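Local structure of phosphoribosylaminoimidazole-succinocarboxamide synthase (Ehrlichia chaffeensis str. Arkansas, 3KRE) at residues Leu43-Phe49 / Arg98-Lys104; Leu78-Leu82 / Leu214-Ile218; Ile107-Glu111 / Gln162-Asn166; Phe122-Phe126 / Pro137-Phe141. The protein catalyses the ATP-dependent joining of L-aspartate to the carboxylate of an aminoimidazole ribonucleotide, giving the succinocarboxamide intermediate SAICAR of de novo purine biosynthesis. All blocks are in the same frame, centred on the assembly; numbering follows the deposited sequence. Where two conformers were deposited one is given.

Contact 1: residues Leu43-Phe49 / Arg98-Lys104. With EDO (1,2-ethanediol), chain K.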
# COMPACT_ATOMS: atom_id res chain seq x y z
N LEU A 43 6.59 -9.27 -20.19
CA LEU A 43 5.89 -9.70 -18.98
C LEU A 43 6.52 -9.16 -17.69
O LEU A 43 6.07 -9.50 -16.58
CB LEU A 43 5.85 -11.22 -18.94
CG LEU A 43 5.06 -11.90 -20.06
CD1 LEU A 43 5.41 -13.40 -20.07
CD2 LEU A 43 3.56 -11.63 -19.82
N GLU A 44 7.56 -8.34 -17.83
CA GLU A 44 8.18 -7.70 -16.68
C GLU A 44 8.21 -6.19 -16.89
O GLU A 44 8.57 -5.71 -17.99
CB GLU A 44 9.59 -8.24 -16.50
CG GLU A 44 9.64 -9.67 -16.09
CD GLU A 44 11.06 -10.22 -16.02
OE1 GLU A 44 12.05 -9.55 -16.47
OE2 GLU A 44 11.15 -11.35 -15.54
N VAL A 45 7.91 -5.44 -15.84
CA VAL A 45 7.95 -3.99 -15.89
C VAL A 45 8.74 -3.44 -14.71
O VAL A 45 9.03 -4.17 -13.74
CB VAL A 45 6.53 -3.39 -15.96
CG1 VAL A 45 5.92 -3.74 -17.32
CG2 VAL A 45 5.63 -3.83 -14.77
N ILE A 46 9.14 -2.17 -14.83
CA ILE A 46 9.91 -1.52 -13.76
C ILE A 46 8.98 -0.59 -13.02
O ILE A 46 8.31 0.25 -13.63
CB ILE A 46 11.13 -0.73 -14.30
CG1 ILE A 46 12.16 -1.68 -14.87
CG2 ILE A 46 11.75 0.21 -13.19
CD1 ILE A 46 13.18 -0.99 -15.68
N GLN A 47 8.89 -0.77 -11.70
CA GLN A 47 8.15 0.14 -10.86
C GLN A 47 9.15 1.15 -10.32
O GLN A 47 10.09 0.78 -9.62
CB GLN A 47 7.47 -0.64 -9.73
CG GLN A 47 6.55 0.16 -8.84
CD GLN A 47 5.99 -0.66 -7.68
OE1 GLN A 47 6.73 -1.20 -6.86
NE2 GLN A 47 4.70 -0.77 -7.62
N HIS A 48 8.95 2.42 -10.71
CA HIS A 48 9.88 3.51 -10.42
C HIS A 48 9.18 4.46 -9.46
O HIS A 48 8.06 4.97 -9.74
CB HIS A 48 10.30 4.21 -11.71
CG HIS A 48 11.12 5.45 -11.49
ND1 HIS A 48 12.48 5.50 -11.77
CD2 HIS A 48 10.78 6.68 -11.04
CE1 HIS A 48 12.94 6.70 -11.48
NE2 HIS A 48 11.93 7.44 -11.02
N PHE A 49 9.81 4.66 -8.30
CA PHE A 49 9.25 5.52 -7.24
C PHE A 49 9.70 6.96 -7.42
O PHE A 49 10.90 7.23 -7.38
CB PHE A 49 9.64 4.98 -5.86
CG PHE A 49 8.96 3.68 -5.51
CD1 PHE A 49 7.90 3.64 -4.57
CD2 PHE A 49 9.33 2.51 -6.13
CE1 PHE A 49 7.29 2.41 -4.27
CE2 PHE A 49 8.70 1.30 -5.82
CZ PHE A 49 7.70 1.28 -4.90
N ARG A 98 15.60 3.62 -6.81
CA ARG A 98 14.22 4.05 -7.09
C ARG A 98 13.35 2.99 -7.71
O ARG A 98 12.14 3.20 -7.85
CB ARG A 98 14.26 5.23 -8.04
CG ARG A 98 14.63 6.50 -7.34
CD ARG A 98 14.38 7.69 -8.18
NE ARG A 98 14.85 8.82 -7.42
CZ ARG A 98 14.16 9.44 -6.47
NH1 ARG A 98 12.92 9.10 -6.19
NH2 ARG A 98 14.73 10.43 -5.81
N GLU A 99 13.95 1.86 -8.09
CA GLU A 99 13.26 0.93 -9.00
C GLU A 99 13.30 -0.49 -8.54
O GLU A 99 14.28 -0.95 -7.96
CB GLU A 99 13.85 1.02 -10.41
CG GLU A 99 13.66 2.39 -11.01
CD GLU A 99 14.21 2.57 -12.40
OE1 GLU A 99 15.11 1.80 -12.82
OE2 GLU A 99 13.76 3.52 -13.06
N GLN A 100 12.23 -1.18 -8.83
CA GLN A 100 12.18 -2.62 -8.66
C GLN A 100 11.54 -3.22 -9.89
O GLN A 100 10.73 -2.57 -10.55
CB GLN A 100 11.46 -3.03 -7.36
CG GLN A 100 10.22 -2.35 -7.04
CD GLN A 100 9.75 -2.64 -5.63
OE1 GLN A 100 9.06 -3.62 -5.41
NE2 GLN A 100 10.07 -1.74 -4.68
N LEU A 101 11.94 -4.44 -10.20
CA LEU A 101 11.41 -5.23 -11.28
C LEU A 101 10.21 -5.99 -10.74
O LEU A 101 10.30 -6.69 -9.71
CB LEU A 101 12.44 -6.22 -11.78
CG LEU A 101 12.12 -6.91 -13.12
CD1 LEU A 101 12.07 -5.86 -14.27
CD2 LEU A 101 13.13 -8.02 -13.43
N VAL A 102 9.09 -5.89 -11.44
CA VAL A 102 7.88 -6.56 -11.03
C VAL A 102 7.16 -7.20 -12.23
O VAL A 102 7.37 -6.82 -13.41
CB VAL A 102 6.90 -5.59 -10.33
CG1 VAL A 102 7.53 -4.91 -9.10
CG2 VAL A 102 6.40 -4.52 -11.34
N LYS A 103 6.29 -8.15 -11.90
CA LYS A 103 5.49 -8.86 -12.88
C LYS A 103 4.54 -7.87 -13.54
O LYS A 103 3.94 -7.08 -12.85
CB LYS A 103 4.65 -9.96 -12.21
CG LYS A 103 5.46 -11.12 -11.61
CD LYS A 103 4.54 -12.25 -11.04
CE LYS A 103 4.72 -13.62 -11.74
NZ LYS A 103 4.97 -13.51 -13.18
N LYS A 104 4.34 -7.98 -14.83
CA LYS A 104 3.31 -7.23 -15.49
C LYS A 104 2.00 -7.98 -15.26
O LYS A 104 1.79 -9.09 -15.77
CB LYS A 104 3.62 -7.04 -16.97
CG LYS A 104 2.66 -6.06 -17.68
CD LYS A 104 3.03 -5.85 -19.14
CE LYS A 104 2.30 -4.60 -19.71
NZ LYS A 104 2.65 -4.35 -21.17
C1 EDO K . 12.33 10.88 -9.32
O1 EDO K . 11.53 10.21 -10.30
C2 EDO K . 11.86 12.32 -9.09
O2 EDO K . 10.56 12.47 -8.42
O HOH W 1 6.57 -11.75 -15.06
O HOH W 2 6.61 -2.80 -4.39

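Contact 2: residues Leu78-Leu82 / Leu214-Ile218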
# COMPACT_ATOMS: atom_id res chain seq x y z
N LEU A 78 9.23 -5.21 2.53
CA LEU A 78 7.97 -5.78 3.01
C LEU A 78 7.34 -6.80 2.04
O LEU A 78 6.79 -7.83 2.49
CB LEU A 78 6.97 -4.65 3.34
CG LEU A 78 7.39 -3.75 4.54
CD1 LEU A 78 6.40 -2.59 4.71
CD2 LEU A 78 7.64 -4.50 5.93
N MET A 79 7.47 -6.56 0.74
CA MET A 79 7.02 -7.57 -0.23
C MET A 79 7.74 -8.91 0.03
O MET A 79 7.11 -9.96 0.11
CB MET A 79 7.30 -7.11 -1.68
CG MET A 79 6.40 -5.96 -2.23
SD MET A 79 4.83 -6.58 -2.84
CE MET A 79 3.91 -5.05 -3.10
N LYS A 80 9.06 -8.87 0.19
CA LYS A 80 9.83 -10.05 0.46
C LYS A 80 9.45 -10.71 1.78
O LYS A 80 9.39 -11.93 1.83
CB LYS A 80 11.32 -9.73 0.39
CG LYS A 80 12.23 -10.87 0.76
CD LYS A 80 12.06 -12.08 -0.19
CE LYS A 80 13.28 -12.99 -0.14
NZ LYS A 80 13.44 -13.58 1.23
N LYS A 81 9.20 -9.93 2.83
CA LYS A 81 8.68 -10.50 4.08
C LYS A 81 7.36 -11.23 3.89
O LYS A 81 7.13 -12.29 4.47
CB LYS A 81 8.53 -9.40 5.12
CG LYS A 81 9.85 -8.87 5.67
CD LYS A 81 10.65 -9.98 6.29
CE LYS A 81 11.90 -9.48 6.97
NZ LYS A 81 12.31 -10.46 8.03
N LEU A 82 6.50 -10.68 3.04
CA LEU A 82 5.22 -11.31 2.74
C LEU A 82 5.40 -12.53 1.87
O LEU A 82 4.79 -13.55 2.14
CB LEU A 82 4.25 -10.32 2.10
CG LEU A 82 3.81 -9.15 2.99
CD1 LEU A 82 2.98 -8.14 2.17
CD2 LEU A 82 3.01 -9.66 4.21
N LEU A 214 -0.42 -9.62 -4.89
CA LEU A 214 -0.28 -8.31 -4.29
C LEU A 214 0.58 -7.39 -5.19
O LEU A 214 1.67 -7.77 -5.65
CB LEU A 214 0.35 -8.41 -2.90
CG LEU A 214 0.31 -7.13 -2.07
CD1 LEU A 214 -1.14 -6.79 -1.67
CD2 LEU A 214 1.19 -7.35 -0.85
N ALA A 215 0.09 -6.18 -5.40
CA ALA A 215 0.74 -5.24 -6.33
C ALA A 215 0.95 -3.88 -5.66
O ALA A 215 1.01 -3.80 -4.43
CB ALA A 215 -0.11 -5.14 -7.56
N ASP A 216 1.06 -2.81 -6.45
CA ASP A 216 1.31 -1.46 -5.94
C ASP A 216 2.47 -1.45 -4.95
O ASP A 216 3.51 -2.01 -5.27
CB ASP A 216 0.05 -0.83 -5.36
CG ASP A 216 0.17 0.68 -5.24
OD1 ASP A 216 0.43 1.31 -6.26
OD2 ASP A 216 0.12 1.23 -4.12
N GLU A 217 2.34 -0.81 -3.78
CA GLU A 217 3.44 -0.73 -2.85
C GLU A 217 2.95 -0.90 -1.44
O GLU A 217 1.75 -0.69 -1.15
CB GLU A 217 4.15 0.62 -2.97
CG GLU A 217 3.25 1.79 -2.59
CD GLU A 217 3.94 3.13 -2.82
OE1 GLU A 217 4.76 3.56 -1.97
OE2 GLU A 217 3.68 3.74 -3.86
N ILE A 218 3.87 -1.24 -0.56
CA ILE A 218 3.61 -1.26 0.86
C ILE A 218 4.64 -0.35 1.47
O ILE A 218 5.80 -0.71 1.60
CB ILE A 218 3.73 -2.67 1.46
CG1 ILE A 218 2.84 -3.66 0.68
CG2 ILE A 218 3.39 -2.63 2.97
CD1 ILE A 218 3.33 -5.08 0.90

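Contact 3: residues Ile107-Glu111 / Gln162-Asn166. With EDO (1,2-ethanediol), chain F.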
# COMPACT_ATOMS: atom_id res chain seq x y z
N ILE A 107 -4.31 -4.95 -12.93
CA ILE A 107 -4.67 -4.57 -11.58
C ILE A 107 -6.19 -4.59 -11.51
O ILE A 107 -6.86 -4.08 -12.39
CB ILE A 107 -4.11 -3.19 -11.19
CG1 ILE A 107 -2.59 -3.19 -11.29
CG2 ILE A 107 -4.52 -2.79 -9.76
CD1 ILE A 107 -1.93 -4.22 -10.40
N ILE A 108 -6.71 -5.22 -10.47
CA ILE A 108 -8.14 -5.19 -10.17
C ILE A 108 -8.47 -3.79 -9.59
O ILE A 108 -7.78 -3.29 -8.72
CB ILE A 108 -8.51 -6.31 -9.18
CG1 ILE A 108 -8.22 -7.69 -9.78
CG2 ILE A 108 -9.97 -6.19 -8.65
CD1 ILE A 108 -7.74 -8.65 -8.79
N PRO A 109 -9.54 -3.16 -10.07
CA PRO A 109 -9.66 -1.74 -9.74
C PRO A 109 -10.34 -1.49 -8.39
O PRO A 109 -11.26 -0.65 -8.29
CB PRO A 109 -10.53 -1.22 -10.87
CG PRO A 109 -11.47 -2.32 -11.10
CD PRO A 109 -10.70 -3.62 -10.85
N ILE A 110 -9.86 -2.21 -7.36
CA ILE A 110 -10.33 -2.11 -5.97
C ILE A 110 -9.14 -1.75 -5.07
O ILE A 110 -8.06 -2.32 -5.25
CB ILE A 110 -10.87 -3.48 -5.48
CG1 ILE A 110 -12.01 -3.96 -6.37
CG2 ILE A 110 -11.30 -3.39 -4.01
CD1 ILE A 110 -12.47 -5.39 -6.07
N GLU A 111 -9.34 -0.86 -4.12
CA GLU A 111 -8.37 -0.62 -3.04
C GLU A 111 -8.97 -1.32 -1.83
O GLU A 111 -10.14 -1.11 -1.52
CB GLU A 111 -8.25 0.85 -2.76
CG GLU A 111 -7.65 1.59 -3.93
CD GLU A 111 -7.33 3.00 -3.60
OE1 GLU A 111 -8.27 3.79 -3.42
OE2 GLU A 111 -6.13 3.32 -3.54
N GLN A 162 -18.60 -7.77 -11.49
CA GLN A 162 -17.69 -8.85 -11.85
C GLN A 162 -16.22 -8.43 -11.80
O GLN A 162 -15.41 -8.89 -12.59
CB GLN A 162 -18.09 -9.45 -13.20
CG GLN A 162 -19.46 -10.10 -13.13
CD GLN A 162 -19.81 -10.87 -14.38
OE1 GLN A 162 -19.79 -12.10 -14.39
NE2 GLN A 162 -20.11 -10.15 -15.45
N TRP A 163 -15.87 -7.58 -10.84
CA TRP A 163 -14.48 -7.25 -10.59
C TRP A 163 -13.74 -8.39 -9.92
O TRP A 163 -12.54 -8.56 -10.14
CB TRP A 163 -14.35 -6.00 -9.76
CG TRP A 163 -14.92 -4.82 -10.41
CD1 TRP A 163 -15.09 -4.59 -11.77
CD2 TRP A 163 -15.40 -3.65 -9.76
NE1 TRP A 163 -15.66 -3.37 -11.97
CE2 TRP A 163 -15.86 -2.76 -10.76
CE3 TRP A 163 -15.50 -3.28 -8.43
CZ2 TRP A 163 -16.39 -1.52 -10.45
CZ3 TRP A 163 -16.04 -2.03 -8.11
CH2 TRP A 163 -16.47 -1.16 -9.13
N LEU A 164 -14.48 -9.16 -9.10
CA LEU A 164 -14.03 -10.42 -8.52
C LEU A 164 -15.20 -11.41 -8.51
O LEU A 164 -16.37 -11.02 -8.51
CB LEU A 164 -13.54 -10.22 -7.09
CG LEU A 164 -12.35 -9.30 -6.86
CD1 LEU A 164 -12.19 -9.03 -5.37
CD2 LEU A 164 -11.07 -9.86 -7.50
N THR A 165 -14.87 -12.69 -8.53
CA THR A 165 -15.83 -13.74 -8.25
C THR A 165 -16.04 -13.87 -6.74
O THR A 165 -15.32 -13.30 -5.92
CB THR A 165 -15.34 -15.11 -8.76
OG1 THR A 165 -14.21 -15.52 -7.97
CG2 THR A 165 -15.00 -15.05 -10.22
N ASN A 166 -17.05 -14.65 -6.38
CA ASN A 166 -17.33 -14.94 -4.98
C ASN A 166 -16.11 -15.53 -4.30
O ASN A 166 -15.73 -15.08 -3.23
CB ASN A 166 -18.53 -15.89 -4.83
CG ASN A 166 -19.73 -15.21 -4.24
OD1 ASN A 166 -19.73 -14.87 -3.05
ND2 ASN A 166 -20.76 -15.01 -5.05
C1 EDO F . -9.65 5.09 -1.17
O1 EDO F . -8.54 5.83 -1.68
C2 EDO F . -9.41 4.87 0.30
O2 EDO F . -9.47 6.15 0.91

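Contact 4: residues Phe122-Phe126 / Pro137-Phe141. With EDO (1,2-ethanediol), chain L.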
# COMPACT_ATOMS: atom_id res chain seq x y z
N PHE A 122 -12.25 7.57 8.21
CA PHE A 122 -13.05 6.69 9.06
C PHE A 122 -13.39 7.43 10.34
O PHE A 122 -14.56 7.53 10.71
CB PHE A 122 -12.30 5.37 9.37
CG PHE A 122 -13.10 4.41 10.17
CD1 PHE A 122 -13.76 3.34 9.56
CD2 PHE A 122 -13.22 4.56 11.54
CE1 PHE A 122 -14.53 2.47 10.30
CE2 PHE A 122 -14.00 3.71 12.28
CZ PHE A 122 -14.64 2.64 11.66
N SER A 123 -12.37 7.95 11.02
CA SER A 123 -12.59 8.73 12.25
C SER A 123 -13.55 9.85 12.01
O SER A 123 -14.44 10.07 12.84
CB SER A 123 -11.31 9.36 12.72
OG SER A 123 -10.39 8.38 13.04
N LYS A 124 -13.37 10.55 10.89
CA LYS A 124 -14.18 11.74 10.62
C LYS A 124 -15.64 11.35 10.40
O LYS A 124 -16.52 11.96 10.98
CB LYS A 124 -13.66 12.55 9.43
CG LYS A 124 -12.30 13.27 9.64
CD LYS A 124 -11.83 13.95 8.31
CE LYS A 124 -10.29 14.00 8.14
NZ LYS A 124 -9.67 12.92 7.24
N ARG A 125 -15.90 10.35 9.56
CA ARG A 125 -17.29 10.05 9.19
C ARG A 125 -18.12 9.32 10.25
O ARG A 125 -19.37 9.40 10.22
CB ARG A 125 -17.35 9.37 7.81
CG ARG A 125 -16.94 7.93 7.76
CD ARG A 125 -16.60 7.51 6.35
NE ARG A 125 -16.50 6.05 6.22
CZ ARG A 125 -17.52 5.22 6.03
NH1 ARG A 125 -18.78 5.69 5.98
NH2 ARG A 125 -17.30 3.91 5.94
N PHE A 126 -17.46 8.64 11.19
CA PHE A 126 -18.13 7.99 12.31
C PHE A 126 -17.97 8.78 13.62
O PHE A 126 -18.50 8.37 14.65
CB PHE A 126 -17.63 6.54 12.49
CG PHE A 126 -17.97 5.67 11.32
CD1 PHE A 126 -19.27 5.34 11.05
CD2 PHE A 126 -16.98 5.23 10.44
CE1 PHE A 126 -19.60 4.55 9.95
CE2 PHE A 126 -17.29 4.46 9.33
CZ PHE A 126 -18.61 4.10 9.09
N PRO A 137 -10.00 -6.36 13.12
CA PRO A 137 -9.74 -5.42 11.99
C PRO A 137 -10.94 -5.22 11.07
O PRO A 137 -11.73 -6.16 10.83
CB PRO A 137 -8.61 -6.09 11.19
CG PRO A 137 -8.03 -7.13 12.09
CD PRO A 137 -9.06 -7.50 13.13
N ILE A 138 -11.04 -4.01 10.54
CA ILE A 138 -12.10 -3.64 9.63
C ILE A 138 -11.57 -3.45 8.20
O ILE A 138 -10.76 -2.57 7.95
CB ILE A 138 -12.81 -2.35 10.08
CG1 ILE A 138 -13.47 -2.57 11.43
CG2 ILE A 138 -13.88 -1.92 9.04
CD1 ILE A 138 -14.04 -1.35 12.11
N ILE A 139 -12.10 -4.24 7.29
CA ILE A 139 -11.81 -4.15 5.90
C ILE A 139 -12.90 -3.33 5.23
O ILE A 139 -14.09 -3.58 5.44
CB ILE A 139 -11.77 -5.50 5.24
CG1 ILE A 139 -10.56 -6.26 5.77
CG2 ILE A 139 -11.68 -5.35 3.69
CD1 ILE A 139 -10.43 -7.65 5.26
N GLU A 140 -12.46 -2.36 4.45
CA GLU A 140 -13.34 -1.60 3.56
C GLU A 140 -12.80 -1.63 2.13
O GLU A 140 -11.58 -1.59 1.92
CB GLU A 140 -13.43 -0.17 4.05
CG GLU A 140 -14.10 0.08 5.44
CD GLU A 140 -14.15 1.54 5.82
OE1 GLU A 140 -13.13 2.23 5.63
OE2 GLU A 140 -15.21 2.01 6.29
N PHE A 141 -13.72 -1.67 1.16
CA PHE A 141 -13.36 -1.71 -0.25
C PHE A 141 -13.70 -0.41 -0.95
O PHE A 141 -14.75 0.17 -0.68
CB PHE A 141 -14.14 -2.83 -0.95
CG PHE A 141 -13.80 -4.19 -0.45
CD1 PHE A 141 -12.60 -4.79 -0.83
CD2 PHE A 141 -14.67 -4.90 0.39
CE1 PHE A 141 -12.28 -6.07 -0.40
CE2 PHE A 141 -14.32 -6.18 0.85
CZ PHE A 141 -13.14 -6.76 0.45
C1 EDO L . -13.15 -9.52 11.10
O1 EDO L . -11.96 -8.94 11.67
C2 EDO L . -14.38 -8.78 11.61
O2 EDO L . -14.16 -7.34 11.63
O HOH W 3 -14.01 4.96 6.20

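Contact 1: residues Leu43-Phe49 / Arg98-Lys104
Val45 and Val102, and two residues along Gln47 and Gln100, form the hydrogen-bonded pairs that lock strands 44-49 and 99-103 into an antiparallel arrangement, their axes 4.7 Å apart. Val45 N reaches Val102 O at 2.8 Å, and Gln47 N meets Gln100 O nearly head-on to the carbonyl. Phe49 N to Arg98 O and Lys104 N to Leu43 O close the two ends.

Polar side chains add bonds of their own. His48 ND1 gives its proton to Glu99 OE2 at 2.7 Å, on the anti side of a carboxylate turned 73° from the ring; the oxygen lies close to the ring plane. His48 CG stands anti to the backbone N (chi1 173°), which lays the ring across Arg98, whose CB sits over one face as a CH-pi contact. Arg98 NH1 bonds Phe49 O at 3.0 Å within the guanidinium plane and also makes a salt bridge with Asp51. An ethanediol, probably from the crystallisation liquor, shares a hydrogen bond with His48 NE2. On the other side of the sheet the Gln47 and Gln100 side chains run side by side; one water lies within bonding distance of both OE1 atoms, though it cannot be said to serve both at once. Their NE2 groups turn to Asp216 O and Asn72 OD1.

Apolar contact is led by Val45 CG2 on Val102 CG2 at 3.6 Å, while Ile46 CG2 lies against the Glu99 side chain.

Strand 34-38 continues the sheet beyond 44-49, strand 91-94 pairs with 99-107, and helix 67-84 packs on Phe49 and Gln100.

Contact 2: residues Leu78-Leu82 / Leu214-Ile218
Leu78 and Ile218 mark the nearest backbone approach, CA atoms 6.6 Å apart: one turn of helix 67-84, carrying the Leu82 N to Leu78 O bond, faces an irregular loop that leaves strand 213-214. The loop bends at Asp216 (phi 49°); on either side of the bend Leu214 and Ile218 point at the helix, while Ala215, Asp216 and Glu217 turn away.

Ile218 presents a different branch to each leucine. Its CG2 lies 3.5 Å from Leu78 CD1, whereas CD1 meets Leu82 CD1 tip to tip; both approaches are tight, and since Ile218 has two conformers neither should be read as strain. Leu82 CD1 also rests on Leu214 CD2 at 3.6 Å, side chains crossing at about a right angle. Met79 leaves the helix to one side, and the bend at its chi2 (-83°) carries CE into the curve of the loop, 3.4 Å from Ala215 O and 4.0 Å from Ile218 CD1.

Helix 166-189 packs on Leu78 and Leu82. The chemistry is divided: aliphatic side chains and a methionine methyl join loop and helix by van der Waals contact, while the carboxylates of Asp216 (to Lys198 and Lys34) and Glu217 (to Ser219 and Lys34) bond elsewhere.

Contact 3: residues Ile107-Glu111 / Gln162-Asn166
The indole of Trp163 has Pro109 over one face: CG stands 4.2 Å from the centroid of the five-membered ring and only 3° off its normal, a CH-pi contact made by the proline ring's outermost carbon. Ile110 CG1 approaches the six-membered part obliquely, 4.1 Å from Trp163 CE3. Tyr143 stacks on the indole, and the rings of His157 and Phe161 meet it at slanted angles.

Pro109 is the centre of an inverse gamma turn, spanned by a weak bond from Ile110 N to Ile108 O. This tight bend lies where strand 99-107 gives way to strand 110-115, and Ile108, Pro109 and Ile110 all direct their side chains at the connection between helices 155-160 and 166-189. That connection is sharply defined: Gln162 ends the first helix in a Schellman motif, and Thr165 is the N-cap of the second, leaving Trp163 and Leu164 between them to make the contact.

Leu164 splits its two methyls between the isoleucines. CD2 packs on Ile108 CD1 at 3.8 Å, the side chains crossing at about a right angle, and CD1 packs on Ile110 CD1 at 3.7 Å in the conformer given. A chi1 of -62° with an extended chi2 (169°) turns the end of Leu164 to them. Ile108 CG2 lies 3.8 Å from Trp163 O. Ile158 of helix 155-160 touches Ile110, Trp163 and Leu164, and Leu212 meets Ile108 and Leu164.

Contact 4: residues Phe122-Phe126 / Pro137-Phe141
Arg125 and Glu140 reach for each other from opposite directions and join in a salt bridge, NH2 to OE2 at 2.8 Å. The carboxylate oxygen is met on its syn side and lies near the guanidinium plane, although the bond is bent (147° at the hydrogen). Arg125 CG lies between the backbone N and the carbonyl carbon (chi1 75°), and the extended chain beyond brings the guanidinium to Glu140. A water makes a second link, accepting from Arg125 NE at 2.7 Å and donating to Glu140 OE1 at 2.9 Å. Beside this pair Phe122 turns its ring edge to Glu140, CD1 standing 3.8 Å from OE2, and its CZ touches Ile138 CD1 at 4.1 Å.

Phe126 wedges a ring edge between Phe122 and Arg125: CD2 over the Phe122 face, CE2 over one face of the guanidinium. Further out, Arg115 NE (a salt bridge) and Tyr142 OH join the water at Glu140 OE1, giving it three partners. Phe134 meets the Phe122 ring edge-to-face.

The arrangement is side-chain packing of a short helix on a strand, axes nearly perpendicular and 13.6 Å apart, tying helix 120-126 to strand 133-143 of the antiparallel sheet in this SAICAR synthetase fold.

Contact 2 is the most central of the four; its side-chain packing is apolar, with a methionine methyl against backbone carbonyls. Contact 3, also buried, adds an aromatic face to aliphatic packing. Contacts 1 and 4 are partly buried and combine buried polar groups (Gln47, Gln100, Glu140) with more exposed ones, but contact 1 rests on strand-to-strand backbone bonds where contact 4 relies on side chains alone. Contacts 1, 3 and 4 reach the same large sheet. Gln47 NE2 probably bonds Asp216 O, tying contact 1 to contact 2; Ala215 packs on Ile107, and Ile110 on Phe141, carrying the chain of touches through contact 3 to contact 4. Contacts 1 and 4 lie about 31 Å apart, centre to centre.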